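Side-chain contacts in putative pore-forming toxin (Bacteroides vulgatus ATCC 8482, PDB 3KOG), which is of unproven function but is probably a secreted, lipid-attached toxin that forms pores in membranes: residues T22-D27 with G31-Q36; S115-N120 with K223-P228; S150-I155 with N206-F211; N171-Q174 with R180-V183; I60-K65 with K88-I93. All coordinates share one frame; numbering follows the deposited sequence.

Contact 1: T22-D27 with G31-Q36; sequences TPVVID and GTDVTQ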
# COMPACT_ATOMS: atom_id res chain seq x y z
N THR A 22 -5.47 -1.13 -3.55
CA THR A 22 -6.92 -1.05 -3.41
C THR A 22 -7.42 0.38 -3.66
O THR A 22 -7.29 1.26 -2.82
CB THR A 22 -7.37 -1.54 -2.01
OG1 THR A 22 -6.93 -2.90 -1.81
CG2 THR A 22 -8.88 -1.48 -1.87
N PRO A 23 -8.03 0.61 -4.83
CA PRO A 23 -8.61 1.91 -5.13
C PRO A 23 -9.88 2.16 -4.33
O PRO A 23 -10.66 1.23 -4.09
CB PRO A 23 -8.94 1.84 -6.65
CG PRO A 23 -8.44 0.56 -7.11
CD PRO A 23 -8.10 -0.31 -5.98
N VAL A 24 -10.01 3.39 -3.84
CA VAL A 24 -11.19 3.91 -3.19
C VAL A 24 -11.60 5.16 -4.00
O VAL A 24 -10.77 6.09 -4.14
CB VAL A 24 -10.88 4.32 -1.76
CG1 VAL A 24 -12.14 4.91 -1.09
CG2 VAL A 24 -10.27 3.15 -0.94
N VAL A 25 -12.82 5.18 -4.59
CA VAL A 25 -13.25 6.29 -5.47
C VAL A 25 -14.26 7.14 -4.70
O VAL A 25 -15.31 6.63 -4.24
CB VAL A 25 -13.90 5.80 -6.80
CG1 VAL A 25 -14.23 6.99 -7.74
CG2 VAL A 25 -12.97 4.76 -7.51
N ILE A 26 -13.94 8.43 -4.60
CA ILE A 26 -14.77 9.38 -3.86
C ILE A 26 -15.39 10.41 -4.79
O ILE A 26 -14.69 11.10 -5.55
CB ILE A 26 -13.96 10.14 -2.76
CG1 ILE A 26 -13.33 9.17 -1.79
CG2 ILE A 26 -14.84 11.23 -2.02
CD1 ILE A 26 -14.29 8.19 -1.05
N ASP A 27 -16.70 10.53 -4.71
CA ASP A 27 -17.38 11.54 -5.42
C ASP A 27 -17.35 12.80 -4.53
O ASP A 27 -18.01 12.85 -3.51
CB ASP A 27 -18.81 11.10 -5.66
CG ASP A 27 -19.65 12.14 -6.31
OD1 ASP A 27 -19.19 13.25 -6.67
OD2 ASP A 27 -20.83 11.84 -6.48
N GLY A 31 -19.14 13.73 -1.16
CA GLY A 31 -18.34 13.06 -0.16
C GLY A 31 -18.57 11.57 -0.03
O GLY A 31 -18.22 10.99 0.97
N THR A 32 -19.10 10.94 -1.07
CA THR A 32 -19.61 9.58 -1.03
C THR A 32 -18.54 8.63 -1.62
O THR A 32 -17.96 8.96 -2.63
CB THR A 32 -20.89 9.49 -1.88
OG1 THR A 32 -21.95 10.25 -1.28
CG2 THR A 32 -21.36 8.03 -2.07
N ASP A 33 -18.30 7.50 -0.99
CA ASP A 33 -17.47 6.42 -1.57
C ASP A 33 -18.31 5.72 -2.65
O ASP A 33 -19.29 5.01 -2.33
CB ASP A 33 -17.04 5.46 -0.46
CG ASP A 33 -16.14 4.33 -0.95
OD1 ASP A 33 -16.18 3.98 -2.13
OD2 ASP A 33 -15.39 3.75 -0.14
N VAL A 34 -17.96 5.92 -3.91
CA VAL A 34 -18.72 5.36 -5.05
C VAL A 34 -17.96 4.24 -5.75
O VAL A 34 -18.32 3.83 -6.88
CB VAL A 34 -19.14 6.46 -6.05
CG1 VAL A 34 -20.06 7.49 -5.33
CG2 VAL A 34 -17.91 7.16 -6.73
N THR A 35 -16.98 3.68 -5.04
CA THR A 35 -16.04 2.72 -5.61
C THR A 35 -16.81 1.57 -6.27
O THR A 35 -16.48 1.18 -7.39
CB THR A 35 -15.12 2.10 -4.56
OG1 THR A 35 -14.39 3.12 -3.85
CG2 THR A 35 -14.16 1.06 -5.27
N GLN A 36 -17.82 1.04 -5.59
CA GLN A 36 -18.57 -0.12 -6.10
C GLN A 36 -19.47 0.17 -7.29
O GLN A 36 -19.92 -0.77 -7.97
CB GLN A 36 -19.36 -0.85 -5.00
CG GLN A 36 -18.51 -1.85 -4.31
CD GLN A 36 -19.28 -2.89 -3.52
OE1 GLN A 36 -20.09 -3.62 -4.05
NE2 GLN A 36 -19.21 -2.77 -2.23
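Thr-35 stands across from Val-25, and each atom of its side chain meets strand 18-27. Thr-35 CB lies 3.8 Å from Val-25 N. From it OG1 swings to the side of its own backbone N, opposite the carbonyl carbon (chi1 -57°), which brings it within 2.7 Å of Val-25 N; the N-H points almost straight at it, at 170°. The methyl CG2 leaves in another direction and rests near Pro-23 O. Threonine suits the position because one branch takes a backbone N-H while the other packs. Thr-35 OG1 also donates to Asp-33 OD1, at 2.6 Å on the syn side but tilted out of the carboxylate plane; this directs the hydroxyl's hydrogen and leaves OG1 to accept the Val-25 N-H. The same carboxylate oxygen accepts from Thr-35 N, an Asx turn. This turn follows strand 32-33, the second arm of the beta hairpin with strand 18-27, whose ladder holds Ile-26 opposite Asp-33 as a non-hydrogen-bonded pair. At the hairpin's closed end Gly-31 and Thr-32 both face Asp-27, whose carbonyl O accepts from both of their N-H groups, Gly-31 N at 2.8 Å: a G1 beta bulge. Glycine fits there, since the positive phi of 81° would press a side chain against the preceding carbonyl. The carboxylate of Asp-27 turns to Thr-29 in the connecting loop. Val-25 and Val-34 meet at nearly a right angle, CG1 to CG2 at 3.8 Å, on the side covered by Ala-64 and Tyr-66 of strand 58-66. On the other face, Ile-26 lays its CD1 against Asp-33 CA, 3.7 Å away.

Contact 2: S115-N120 with K223-P228; sequences SGFKNN and KNEQIP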
# COMPACT_ATOMS: atom_id res chain seq x y z
N SER A 115 9.77 -10.64 15.14
CA SER A 115 9.58 -11.79 16.00
C SER A 115 10.94 -12.37 16.48
O SER A 115 12.03 -11.99 15.97
CB SER A 115 8.83 -12.86 15.24
OG SER A 115 9.64 -13.40 14.22
N GLY A 116 10.88 -13.26 17.46
CA GLY A 116 12.00 -14.13 17.78
C GLY A 116 12.17 -15.13 16.64
O GLY A 116 11.37 -15.15 15.68
N PHE A 117 13.21 -15.96 16.74
CA PHE A 117 13.63 -16.88 15.66
C PHE A 117 13.26 -18.32 15.94
O PHE A 117 13.52 -18.82 17.04
CB PHE A 117 15.16 -16.90 15.49
CG PHE A 117 15.79 -15.54 15.27
CD1 PHE A 117 15.79 -14.96 14.01
CD2 PHE A 117 16.44 -14.89 16.30
CE1 PHE A 117 16.39 -13.71 13.79
CE2 PHE A 117 17.04 -13.63 16.09
CZ PHE A 117 17.03 -13.05 14.83
N LYS A 118 12.70 -18.99 14.96
CA LYS A 118 12.50 -20.44 14.97
C LYS A 118 13.63 -20.99 14.13
O LYS A 118 13.74 -20.63 12.94
CB LYS A 118 11.18 -20.84 14.32
CG LYS A 118 10.05 -21.18 15.28
CD LYS A 118 8.69 -21.13 14.55
N ASN A 119 14.47 -21.83 14.72
CA ASN A 119 15.46 -22.50 13.92
C ASN A 119 14.83 -23.74 13.35
O ASN A 119 14.25 -24.52 14.11
CB ASN A 119 16.69 -22.88 14.73
CG ASN A 119 17.65 -21.72 14.96
OD1 ASN A 119 17.66 -20.72 14.25
ND2 ASN A 119 18.47 -21.87 15.97
N ASN A 120 14.97 -23.95 12.05
CA ASN A 120 14.65 -25.22 11.42
C ASN A 120 15.92 -25.90 10.93
O ASN A 120 16.36 -25.70 9.80
CB ASN A 120 13.69 -24.98 10.27
CG ASN A 120 13.25 -26.26 9.62
OD1 ASN A 120 13.45 -27.36 10.15
ND2 ASN A 120 12.60 -26.12 8.45
N LYS A 223 11.65 -13.95 6.90
CA LYS A 223 13.08 -14.04 6.69
C LYS A 223 13.54 -15.47 6.96
O LYS A 223 13.14 -16.07 7.98
CB LYS A 223 13.77 -13.13 7.70
CG LYS A 223 13.47 -11.65 7.48
CD LYS A 223 14.13 -11.12 6.20
CE LYS A 223 14.14 -9.56 6.16
NZ LYS A 223 14.29 -9.06 4.77
N ASN A 224 14.31 -16.02 6.02
CA ASN A 224 14.93 -17.34 6.18
C ASN A 224 16.42 -17.11 6.05
O ASN A 224 16.91 -16.83 4.97
CB ASN A 224 14.41 -18.33 5.14
CG ASN A 224 13.04 -18.90 5.52
OD1 ASN A 224 12.91 -19.79 6.36
ND2 ASN A 224 12.01 -18.38 4.89
N GLU A 225 17.11 -17.18 7.17
CA GLU A 225 18.52 -16.78 7.27
C GLU A 225 19.42 -17.93 7.67
O GLU A 225 18.95 -18.95 8.18
CB GLU A 225 18.64 -15.72 8.34
CG GLU A 225 17.91 -14.47 7.96
CD GLU A 225 17.94 -13.44 9.06
OE1 GLU A 225 18.23 -13.84 10.23
OE2 GLU A 225 17.68 -12.26 8.72
N GLN A 226 20.73 -17.72 7.51
CA GLN A 226 21.69 -18.70 7.92
C GLN A 226 21.63 -18.92 9.42
O GLN A 226 21.63 -17.95 10.19
CB GLN A 226 23.11 -18.26 7.53
CG GLN A 226 24.20 -19.25 7.91
CD GLN A 226 24.13 -20.55 7.13
OE1 GLN A 226 23.94 -20.55 5.90
NE2 GLN A 226 24.33 -21.66 7.84
N ILE A 227 21.58 -20.19 9.82
CA ILE A 227 21.77 -20.59 11.23
C ILE A 227 23.27 -20.61 11.52
O ILE A 227 24.01 -21.46 10.98
CB ILE A 227 21.20 -21.97 11.54
CG1 ILE A 227 19.70 -22.04 11.27
CG2 ILE A 227 21.50 -22.36 13.00
CD1 ILE A 227 19.13 -23.41 11.47
N PRO A 228 23.74 -19.67 12.35
CA PRO A 228 25.20 -19.55 12.46
C PRO A 228 25.80 -20.82 13.00
O PRO A 228 25.32 -21.37 13.98
CB PRO A 228 25.38 -18.34 13.40
CG PRO A 228 24.08 -17.56 13.24
CD PRO A 228 23.05 -18.65 13.16
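Ile-227 reaches with its CG1-CD1 arm over the side chain of Asn-119 and on to the backbone of Asn-120. CG1 of Ile-227 lies 3.8 Å from Asn-119 OD1, and its CD1 passes the Asn-119 CB at 4.1 Å before ending 4.0 Å from Asn-120 O. With chi2 at 176° the arm is stretched out, which carries the terminal methyl past the amide to the next residue. No hydrogen bond joins the two segments; the overlap is one of van der Waals contact, in which a long, branched aliphatic chain is apt because it can cover both the amide and the peptide group. Ile-227 is buried, with Thr-121 of the following loop also against it, whereas Asn-119 is exposed. Both segments belong to neighbours of the same strand, 179-198, which runs between strands 98-120 and 207-225 and pairs antiparallel with each: Lys-118 bonds to Phe-181 and Glu-225 to Arg-180 through the backbone. The contact therefore reaches across the middle strand near one end of the long sheet. Further along, Phe-117 and Glu-225 approach over the same strand, with CE1 of the Phe-117 ring 4.0 Å from Glu-225 OE1. The ring and carboxylate planes are inclined by 37°, and the oxygen comes obliquely to the ring. Phe-117 also makes a cation-pi contact with Arg-180 of the intervening strand, so an aromatic residue here can meet a positive group as well as pack. Asn-120, whose carbonyl group the isoleucine methyl touches, commits its side-chain ND2 to Leu-176 O and Tyr-124 O.

Contact 3: S150-I155 with N206-F211; sequences SEIKNI and NPVASF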
# COMPACT_ATOMS: atom_id res chain seq x y z
N SER A 150 -17.94 23.46 -0.31
CA SER A 150 -18.10 22.10 0.25
C SER A 150 -17.38 21.05 -0.60
O SER A 150 -16.92 20.05 -0.09
CB SER A 150 -19.60 21.76 0.42
OG SER A 150 -20.31 21.74 -0.82
N GLU A 151 -17.30 21.26 -1.91
CA GLU A 151 -16.66 20.30 -2.82
C GLU A 151 -15.15 20.21 -2.49
O GLU A 151 -14.59 19.11 -2.36
CB GLU A 151 -16.88 20.75 -4.28
CG GLU A 151 -16.74 19.62 -5.27
CD GLU A 151 -16.84 20.02 -6.71
OE1 GLU A 151 -17.23 21.15 -7.01
OE2 GLU A 151 -16.52 19.16 -7.56
N ILE A 152 -14.53 21.38 -2.30
CA ILE A 152 -13.12 21.45 -1.93
C ILE A 152 -12.93 20.77 -0.55
O ILE A 152 -12.03 19.93 -0.36
CB ILE A 152 -12.60 22.87 -1.91
CG1 ILE A 152 -12.49 23.40 -3.36
CG2 ILE A 152 -11.23 22.90 -1.20
CD1 ILE A 152 -12.26 24.94 -3.46
N LYS A 153 -13.82 21.10 0.38
CA LYS A 153 -13.77 20.49 1.72
C LYS A 153 -13.92 18.97 1.65
O LYS A 153 -13.23 18.24 2.39
CB LYS A 153 -14.79 21.12 2.68
CG LYS A 153 -14.46 22.60 2.98
CD LYS A 153 -15.42 23.27 4.00
CE LYS A 153 -16.84 23.38 3.48
NZ LYS A 153 -17.74 24.26 4.38
N ASN A 154 -14.79 18.48 0.78
CA ASN A 154 -14.99 17.03 0.65
C ASN A 154 -13.74 16.30 0.15
O ASN A 154 -13.42 15.17 0.60
CB ASN A 154 -16.18 16.74 -0.31
CG ASN A 154 -17.53 17.03 0.33
OD1 ASN A 154 -17.62 17.10 1.55
ND2 ASN A 154 -18.58 17.19 -0.47
N ILE A 155 -13.07 16.93 -0.81
CA ILE A 155 -11.82 16.43 -1.33
C ILE A 155 -10.78 16.29 -0.22
O ILE A 155 -10.12 15.24 -0.05
CB ILE A 155 -11.29 17.35 -2.48
CG1 ILE A 155 -12.23 17.32 -3.68
CG2 ILE A 155 -9.91 16.86 -2.96
CD1 ILE A 155 -11.91 18.28 -4.87
N ASN A 206 -6.15 27.12 -12.13
CA ASN A 206 -5.53 27.57 -10.90
C ASN A 206 -5.52 26.51 -9.80
O ASN A 206 -6.53 25.84 -9.60
CB ASN A 206 -6.22 28.81 -10.36
CG ASN A 206 -6.09 29.99 -11.28
OD1 ASN A 206 -5.38 29.92 -12.28
ND2 ASN A 206 -6.80 31.08 -10.97
N PRO A 207 -4.37 26.34 -9.10
CA PRO A 207 -4.43 25.70 -7.78
C PRO A 207 -5.25 26.57 -6.84
O PRO A 207 -5.05 27.77 -6.81
CB PRO A 207 -2.96 25.60 -7.34
CG PRO A 207 -2.18 26.54 -8.26
CD PRO A 207 -3.03 26.86 -9.45
N VAL A 208 -6.21 25.97 -6.15
CA VAL A 208 -7.10 26.66 -5.23
C VAL A 208 -6.89 26.24 -3.77
O VAL A 208 -7.53 26.80 -2.89
CB VAL A 208 -8.61 26.47 -5.59
CG1 VAL A 208 -8.90 27.02 -6.92
CG2 VAL A 208 -9.05 25.00 -5.52
N ALA A 209 -6.04 25.24 -3.52
CA ALA A 209 -5.72 24.84 -2.15
C ALA A 209 -4.54 23.83 -2.13
O ALA A 209 -4.29 23.14 -3.13
CB ALA A 209 -6.96 24.20 -1.51
N SER A 210 -3.87 23.74 -0.98
CA SER A 210 -2.79 22.76 -0.78
C SER A 210 -2.97 22.10 0.58
O SER A 210 -3.33 22.75 1.55
CB SER A 210 -1.43 23.45 -0.81
OG SER A 210 -0.43 22.50 -0.57
N PHE A 211 -2.74 20.81 0.66
CA PHE A 211 -2.84 20.10 1.93
C PHE A 211 -1.83 18.96 1.96
O PHE A 211 -1.35 18.50 0.88
CB PHE A 211 -4.27 19.62 2.19
CG PHE A 211 -4.78 18.60 1.18
CD1 PHE A 211 -5.26 19.01 -0.04
CD2 PHE A 211 -4.80 17.27 1.49
CE1 PHE A 211 -5.74 18.10 -0.98
CE2 PHE A 211 -5.29 16.34 0.59
CZ PHE A 211 -5.77 16.77 -0.65
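The helix segment 150-155 packs against the start of strand 207-225 with no backbone bond between them, the nearest CA atoms, Ile-152 and Ala-209, being 8.1 Å apart. Ile-152 fills that distance with both of its branches. Ile-152 CD1, at the end of an extended arm (chi2 168°), meets Val-208 CG2 at 3.8 Å, the two side chains crossing at a slant. The shorter branch, Ile-152 CG2, faces Ala-209 CB at 4.5 Å, a looser approach. A small alanine suits the place opposite the body of the isoleucine, and a beta-branched valine offers a methyl to its tip. Two consecutive strand residues can both point toward the helix because Val-208 and Ala-209 together face Ile-196 in a classic beta bulge; in a regular strand, successive side chains would take opposite faces. Phe-98 of strand 98-120 touches both Ile-152 and Val-208, and Tyr-145 of the loop before the helix packs on Ile-152 and Ala-209. One turn on, Ile-155 lies on Ile-196 of strand 179-198. The short helix 150-158, which follows strand 126-143, thus rests its apolar side against neighbouring strands 98-120, 179-198 and 207-225 near one end of the sheet.

Contact 4: N171-Q174 with R180-V183; sequences NDVQ and RFSV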
# COMPACT_ATOMS: atom_id res chain seq x y z
N ASN A 171 -1.63 -18.15 6.55
CA ASN A 171 -1.37 -19.55 6.95
C ASN A 171 -0.38 -20.26 5.99
O ASN A 171 -0.22 -21.48 6.05
CB ASN A 171 -2.69 -20.33 7.00
N ASP A 172 0.30 -19.48 5.16
CA ASP A 172 1.08 -19.99 4.02
C ASP A 172 2.51 -19.36 3.96
O ASP A 172 3.10 -19.21 2.89
CB ASP A 172 0.34 -19.63 2.76
CG ASP A 172 0.20 -18.14 2.59
OD1 ASP A 172 -0.35 -17.47 3.51
OD2 ASP A 172 0.67 -17.63 1.57
N VAL A 173 3.05 -18.98 5.10
CA VAL A 173 4.39 -18.42 5.13
C VAL A 173 5.36 -19.59 5.14
O VAL A 173 5.20 -20.58 5.86
CB VAL A 173 4.54 -17.48 6.30
CG1 VAL A 173 5.97 -16.88 6.36
CG2 VAL A 173 3.48 -16.37 6.22
N GLN A 174 6.39 -19.49 4.33
CA GLN A 174 7.29 -20.59 4.13
C GLN A 174 8.47 -20.52 5.10
O GLN A 174 9.19 -19.50 5.13
CB GLN A 174 7.76 -20.54 2.70
CG GLN A 174 8.46 -21.73 2.18
CD GLN A 174 8.30 -21.85 0.68
OE1 GLN A 174 7.27 -21.45 0.13
NE2 GLN A 174 9.31 -22.38 0.00
N ARG A 180 17.13 -20.13 9.84
CA ARG A 180 16.79 -19.33 11.00
C ARG A 180 15.68 -18.42 10.52
O ARG A 180 15.90 -17.50 9.70
CB ARG A 180 18.01 -18.52 11.45
CG ARG A 180 17.80 -17.63 12.63
CD ARG A 180 19.06 -16.86 12.96
NE ARG A 180 19.07 -16.48 14.35
CZ ARG A 180 19.32 -17.30 15.37
NH1 ARG A 180 19.59 -18.60 15.17
NH2 ARG A 180 19.27 -16.82 16.61
N PHE A 181 14.47 -18.70 10.98
CA PHE A 181 13.27 -18.05 10.49
C PHE A 181 12.73 -17.05 11.47
O PHE A 181 12.67 -17.31 12.68
CB PHE A 181 12.20 -19.12 10.18
CG PHE A 181 10.85 -18.55 9.78
CD1 PHE A 181 10.59 -18.25 8.45
CD2 PHE A 181 9.87 -18.29 10.73
CE1 PHE A 181 9.35 -17.65 8.09
CE2 PHE A 181 8.64 -17.75 10.37
CZ PHE A 181 8.38 -17.42 9.04
N SER A 182 12.26 -15.92 10.96
CA SER A 182 11.61 -14.89 11.71
C SER A 182 10.76 -14.02 10.80
O SER A 182 10.80 -14.16 9.57
CB SER A 182 12.64 -14.01 12.45
OG SER A 182 13.48 -13.31 11.54
N VAL A 183 9.98 -13.13 11.40
CA VAL A 183 9.15 -12.25 10.59
C VAL A 183 9.36 -10.80 11.01
O VAL A 183 9.28 -10.49 12.17
CB VAL A 183 7.66 -12.64 10.70
CG1 VAL A 183 6.80 -11.74 9.80
CG2 VAL A 183 7.48 -14.11 10.31
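The apolar part of the contact joins Val-173 to Phe-181, both buried. Val-173 CG1 approaches the rim of the phenyl ring, near the ring plane, and stands 3.6 Å from Phe-181 CZ and 3.9 Å from Phe-181 CE1. The two side chains cross at about a right angle. A single methyl of the valine meets the far end of the ring. Phe-181 reaches that far because its CG lies opposite the backbone N (chi1 175°), which sends the ring out across the interval between the strands. The CA atoms of Val-173 and Phe-181 are 10.4 Å apart, a span that a phenyl is long enough to bridge while valine presents a compact methyl to receive it. Strands 162-175 and 179-198 follow each other in the chain, yet these segments do not pair as a hairpin: Val-173 bonds through its backbone to Ile-128 of strand 126-143, and Phe-181 to Lys-118 of strand 98-120. The packing is thus between facing layers of the curled sheet, with Ile-128 touching both side chains. The polar part is the approach of a backbone carbonyl to the same ring: Gln-174 O lies 3.5 Å from Phe-181 CE1 and 3.8 Å from Phe-181 CD1, coming obliquely. That oxygen has a hydrogen-bonding partner in Asn-224 ND2 of strand 207-225, so its polarity is met although it borders an aromatic residue. CB of Gln-174 points away from Phe-181, and its side chain packs on Val-15 and Trp-125.

Contact 5: I60-K65 with K88-I93; sequences ININAK and KEVTII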
# COMPACT_ATOMS: atom_id res chain seq x y z
N ILE A 60 1.79 2.69 -10.98
CA ILE A 60 0.52 2.25 -11.59
C ILE A 60 -0.42 3.45 -11.53
O ILE A 60 -0.51 4.10 -10.49
CB ILE A 60 -0.14 1.12 -10.75
CG1 ILE A 60 0.84 -0.07 -10.55
CG2 ILE A 60 -1.49 0.65 -11.37
CD1 ILE A 60 1.33 -0.69 -11.89
N ASN A 61 -1.12 3.74 -12.62
CA ASN A 61 -2.08 4.81 -12.64
C ASN A 61 -3.47 4.16 -12.58
O ASN A 61 -3.78 3.21 -13.33
CB ASN A 61 -1.94 5.67 -13.89
CG ASN A 61 -0.70 6.55 -13.88
OD1 ASN A 61 0.11 6.51 -12.96
ND2 ASN A 61 -0.53 7.33 -14.92
N ILE A 62 -4.31 4.66 -11.70
CA ILE A 62 -5.70 4.15 -11.59
C ILE A 62 -6.66 5.23 -12.04
O ILE A 62 -6.57 6.33 -11.53
CB ILE A 62 -6.02 3.74 -10.17
CG1 ILE A 62 -5.08 2.63 -9.69
CG2 ILE A 62 -7.43 3.10 -10.10
CD1 ILE A 62 -3.94 3.12 -8.85
N ASN A 63 -7.53 4.93 -13.00
CA ASN A 63 -8.52 5.88 -13.46
C ASN A 63 -9.92 5.41 -13.05
O ASN A 63 -10.17 4.19 -12.96
CB ASN A 63 -8.45 6.04 -14.99
CG ASN A 63 -7.30 6.94 -15.43
OD1 ASN A 63 -6.13 6.56 -15.37
ND2 ASN A 63 -7.64 8.13 -15.90
N ALA A 64 -10.79 6.36 -12.79
CA ALA A 64 -12.19 6.04 -12.45
C ALA A 64 -13.15 6.95 -13.18
O ALA A 64 -12.80 8.08 -13.48
CB ALA A 64 -12.39 6.16 -10.95
N LYS A 65 -14.36 6.46 -13.47
CA LYS A 65 -15.39 7.22 -14.21
C LYS A 65 -16.70 6.92 -13.50
O LYS A 65 -16.98 5.75 -13.19
CB LYS A 65 -15.56 6.76 -15.68
CG LYS A 65 -14.43 7.02 -16.65
CD LYS A 65 -14.90 6.67 -18.11
N LYS A 88 -1.61 -1.26 -0.17
CA LYS A 88 -1.79 0.20 0.01
C LYS A 88 -3.12 0.54 -0.62
O LYS A 88 -3.44 0.01 -1.70
CB LYS A 88 -0.69 0.93 -0.78
CG LYS A 88 -0.25 2.27 -0.22
CD LYS A 88 0.74 3.01 -1.18
CE LYS A 88 1.88 2.15 -1.82
NZ LYS A 88 3.21 2.83 -2.03
N GLU A 89 -3.87 1.41 0.01
CA GLU A 89 -5.07 2.01 -0.58
C GLU A 89 -4.71 3.23 -1.37
O GLU A 89 -3.73 3.91 -1.03
CB GLU A 89 -6.07 2.43 0.52
CG GLU A 89 -6.71 1.28 1.17
CD GLU A 89 -7.92 1.67 2.04
OE1 GLU A 89 -7.98 2.83 2.50
OE2 GLU A 89 -8.79 0.78 2.26
N VAL A 90 -5.46 3.52 -2.43
CA VAL A 90 -5.23 4.76 -3.16
C VAL A 90 -6.57 5.41 -3.39
O VAL A 90 -7.53 4.76 -3.84
CB VAL A 90 -4.50 4.53 -4.50
CG1 VAL A 90 -5.28 3.59 -5.41
CG2 VAL A 90 -4.15 5.91 -5.19
N THR A 91 -6.63 6.70 -3.07
CA THR A 91 -7.86 7.49 -3.22
C THR A 91 -7.86 8.15 -4.61
O THR A 91 -6.86 8.80 -5.02
CB THR A 91 -7.92 8.57 -2.14
OG1 THR A 91 -8.00 7.95 -0.84
CG2 THR A 91 -9.14 9.53 -2.30
N ILE A 92 -8.96 7.97 -5.32
CA ILE A 92 -9.25 8.66 -6.54
C ILE A 92 -10.40 9.65 -6.29
O ILE A 92 -11.52 9.27 -5.93
CB ILE A 92 -9.61 7.69 -7.70
CG1 ILE A 92 -8.48 6.66 -7.91
CG2 ILE A 92 -9.86 8.46 -8.95
CD1 ILE A 92 -8.87 5.33 -7.42
N ILE A 93 -10.13 10.92 -6.50
CA ILE A 93 -11.13 11.99 -6.37
C ILE A 93 -11.83 12.25 -7.69
O ILE A 93 -11.19 12.55 -8.69
CB ILE A 93 -10.43 13.33 -5.93
CG1 ILE A 93 -9.75 13.14 -4.57
CG2 ILE A 93 -11.41 14.57 -5.94
CD1 ILE A 93 -10.65 12.77 -3.47
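Ile-62 and Ile-92 have nearly the same shape: in each, CG1 lies opposite the carbonyl carbon, and chi2 departs from the usual staggered values, at 99° in Ile-62. In Ile-62 this carries CD1 to Val-90 CG1, 3.7 Å away, while CG2 stays behind to meet Ile-92 CD1 at 3.8 Å. Ile-62 therefore touches two residues of strand 85-94 with two different branches, its side chain slanting past Val-90 and crossing Ile-92 at roughly a right angle. Ile-92 in turn uses both of its own branches, since its CG2 faces Ala-64 CB at 4.0 Å and its CG1 lies 4.1 Å from Ile-62 O. Alanine suits the position where the backbones come nearest, the CA atoms of Ala-64 and Ile-92 being 7.1 Å apart, and branched residues fill the wider interval beyond. No hydrogen bond crosses, as expected for face-to-face packing of two sheets: the axes of segments 60-65 and 88-93 approach to 7.8 Å and are inclined by 41°, in the manner of a beta sandwich. Ile-62 also packs on Ile-40 and Phe-42 of strand 39-42, and Val-90 on Ala-73 of strand 69-77. Strand 58-66 is the middle member of the three-stranded sheet, flanked by 39-42 and 69-77, and lies over strand 85-94, which pairs in the larger sheet with strands 18-27 and 207-225.

Contacts 4 and 5 are buried, whereas contacts 1, 2 and 3 are only partly so. Contacts 1 and 5 adjoin, their centres about 9 Å apart, because strands 18-27 and 85-94 pair in parallel; contact 1 is a bonded hairpin edge, contact 5 purely apolar packing between sheets. Contact 3 lies on the same side of the chain's centre and touches both, adding a helix to that end. At the far end, contacts 2 and 4 have centres about 9 Å apart and share strand 179-198: contact 2 reaches across it, partly exposed, with a buried isoleucine against an amide and a ring beside a carboxylate, contact 4 uses its inward phenylalanine. Strand 207-225 serves contacts 2 and 3.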